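Local structure of structural protein VP1 (Trichodysplasia spinulosa-associated polyomavirus, 4U60) at residues V135-E141 against K197-Y203. The protein forms the pentameric building block of the polyomavirus outer capsid and binds sialylated glycans such as the GM1 oligosaccharide. Sequence-based numbering, arbitrary orientation.
Sequences VGGEPLE and KNENTRY. With EDO (1,2-ethanediol), chain S.
With CG set beside the backbone N (chi1 -73°), the Asn198 side chain turns its carboxamide to the backbone of Glu141, while Glu141, its own CG likewise beside N (chi1 -72°), runs past it in the opposite direction. The amide thus pairs with both the backbone N-H and the backbone carbonyl of Glu141: Glu141 N donates almost straight to Asn198 OD1 (2.9 Å), and Asn198 ND2 donates to Glu141 O (2.9 Å), which lies in the amide plane. In return Glu141 OE1 accepts from Asn198 N at 2.8 Å, approached on its anti side but well out of the carboxylate plane. Asn198 ND2 also reaches Asp194 O. Leu140 CD1 rests against Asn198 OD1 (3.4 Å), and a water joins that oxygen to Pro139 O and Thr201 OG1, linking the two segments. At the third position of the type I turn from Asn198 to Thr201, Asn200 ND2 donates to the anti lone pair of Glu138 OE2 (3.0 Å), the two flat groups turned 78° apart; this carboxylate is also salt-bridged to Lys238, and Asn200 OD1 takes a hydrogen bond from Leu236 N. Gly137 N binds Asn200 O (3.0 Å), next to the close Gly136-Thr201 pair. Beyond it, Val135 and Arg202 form an antiparallel hydrogen-bonded pair, where strands 129-136 and 201-208 meet in the jelly-roll sheet of the VP1 capsid fold.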
# COMPACT_ATOMS: atom_id res chain seq x y z
N VAL C 135 -19.76 11.41 -12.92
CA VAL C 135 -21.15 11.88 -12.77
C VAL C 135 -21.16 13.37 -13.09
O VAL C 135 -20.37 14.13 -12.53
CB VAL C 135 -21.70 11.63 -11.36
CG1 VAL C 135 -23.16 12.09 -11.24
CG2 VAL C 135 -21.59 10.16 -10.97
N GLY C 136 -22.04 13.78 -13.99
CA GLY C 136 -22.13 15.18 -14.37
C GLY C 136 -23.48 15.60 -14.89
O GLY C 136 -24.39 14.79 -15.05
N GLY C 137 -23.58 16.90 -15.14
CA GLY C 137 -24.81 17.50 -15.61
C GLY C 137 -24.84 17.71 -17.11
O GLY C 137 -25.71 18.42 -17.62
N GLU C 138 -23.90 17.11 -17.81
CA GLU C 138 -23.78 17.21 -19.26
C GLU C 138 -22.79 16.11 -19.67
O GLU C 138 -22.18 15.51 -18.80
CB GLU C 138 -23.28 18.60 -19.65
CG GLU C 138 -21.94 18.97 -19.06
CD GLU C 138 -21.65 20.42 -19.29
OE1 GLU C 138 -20.97 20.73 -20.28
OE2 GLU C 138 -22.14 21.28 -18.51
N PRO C 139 -22.66 15.82 -20.96
CA PRO C 139 -21.75 14.73 -21.34
C PRO C 139 -20.31 14.95 -20.89
O PRO C 139 -19.83 16.09 -20.83
CB PRO C 139 -21.82 14.73 -22.86
CG PRO C 139 -23.22 15.20 -23.14
CD PRO C 139 -23.46 16.29 -22.10
N LEU C 140 -19.66 13.85 -20.54
CA LEU C 140 -18.25 13.89 -20.19
C LEU C 140 -17.48 14.41 -21.40
O LEU C 140 -17.68 13.93 -22.51
CB LEU C 140 -17.75 12.51 -19.79
CG LEU C 140 -16.27 12.38 -19.47
CD1 LEU C 140 -15.86 13.14 -18.20
CD2 LEU C 140 -15.86 10.91 -19.36
N GLU C 141 -16.64 15.41 -21.18
CA GLU C 141 -15.86 16.02 -22.24
C GLU C 141 -14.54 15.26 -22.34
O GLU C 141 -13.89 15.00 -21.34
CB GLU C 141 -15.69 17.51 -21.98
CG GLU C 141 -17.00 18.25 -22.22
CD GLU C 141 -17.10 19.60 -21.54
OE1 GLU C 141 -16.86 19.69 -20.32
OE2 GLU C 141 -17.49 20.58 -22.24
N LYS C 197 -11.72 21.09 -19.40
CA LYS C 197 -13.17 21.34 -19.36
C LYS C 197 -13.74 20.58 -18.17
O LYS C 197 -13.12 20.57 -17.12
CB LYS C 197 -13.80 20.97 -20.71
CG LYS C 197 -13.25 21.78 -21.88
CD LYS C 197 -13.99 21.42 -23.16
CE LYS C 197 -13.36 22.02 -24.38
NZ LYS C 197 -13.44 23.50 -24.39
N ASN C 198 -14.91 19.97 -18.34
CA ASN C 198 -15.54 19.16 -17.29
C ASN C 198 -15.76 19.91 -15.97
O ASN C 198 -15.70 19.33 -14.88
CB ASN C 198 -14.75 17.85 -17.08
CG ASN C 198 -14.97 16.88 -18.21
OD1 ASN C 198 -16.10 16.55 -18.53
ND2 ASN C 198 -13.90 16.47 -18.87
N GLU C 199 -16.10 21.17 -16.08
CA GLU C 199 -16.41 21.99 -14.93
C GLU C 199 -17.70 21.52 -14.22
O GLU C 199 -17.87 21.75 -13.04
CB GLU C 199 -16.54 23.46 -15.36
CG GLU C 199 -15.25 24.03 -15.97
CD GLU C 199 -15.08 23.86 -17.50
OE1 GLU C 199 -15.82 23.09 -18.18
OE2 GLU C 199 -14.15 24.55 -18.03
N ASN C 200 -18.55 20.83 -14.97
CA ASN C 200 -19.84 20.39 -14.50
C ASN C 200 -19.95 18.86 -14.40
O ASN C 200 -21.04 18.32 -14.41
CB ASN C 200 -20.90 20.97 -15.46
CG ASN C 200 -22.29 20.95 -14.87
OD1 ASN C 200 -22.49 21.15 -13.67
ND2 ASN C 200 -23.29 20.76 -15.75
N THR C 201 -18.81 18.18 -14.29
CA THR C 201 -18.71 16.73 -14.09
C THR C 201 -17.64 16.45 -13.06
O THR C 201 -16.64 17.16 -12.99
CB THR C 201 -18.39 16.01 -15.41
OG1 THR C 201 -19.52 16.15 -16.30
CG2 THR C 201 -18.01 14.53 -15.22
N ARG C 202 -17.82 15.43 -12.26
CA ARG C 202 -16.73 14.94 -11.40
C ARG C 202 -16.33 13.59 -11.94
O ARG C 202 -17.18 12.75 -12.21
CB ARG C 202 -17.21 14.78 -9.97
CG ARG C 202 -17.93 15.98 -9.41
CD ARG C 202 -17.09 17.25 -9.42
NE ARG C 202 -17.87 18.31 -8.82
CZ ARG C 202 -18.40 19.36 -9.45
NH1 ARG C 202 -18.14 19.63 -10.73
NH2 ARG C 202 -19.16 20.16 -8.76
N TYR C 203 -15.03 13.36 -12.09
CA TYR C 203 -14.55 12.04 -12.53
C TYR C 203 -13.39 11.55 -11.66
O TYR C 203 -12.65 12.35 -11.08
CB TYR C 203 -14.16 12.00 -14.03
CG TYR C 203 -13.08 12.98 -14.44
CD1 TYR C 203 -11.73 12.68 -14.27
CD2 TYR C 203 -13.42 14.19 -15.03
CE1 TYR C 203 -10.74 13.59 -14.66
CE2 TYR C 203 -12.45 15.10 -15.43
CZ TYR C 203 -11.12 14.80 -15.23
OH TYR C 203 -10.16 15.70 -15.61
C1 EDO S . -20.66 22.31 -11.01
O1 EDO S . -19.58 22.57 -10.11
C2 EDO S . -21.54 23.56 -11.20
O2 EDO S . -21.88 23.75 -12.58
O HOH W 1 -20.52 13.80 -17.41
O HOH W 2 -18.75 17.34 -18.58
O HOH W 3 -18.74 20.07 -17.84
O HOH W 4 -17.00 22.94 -21.10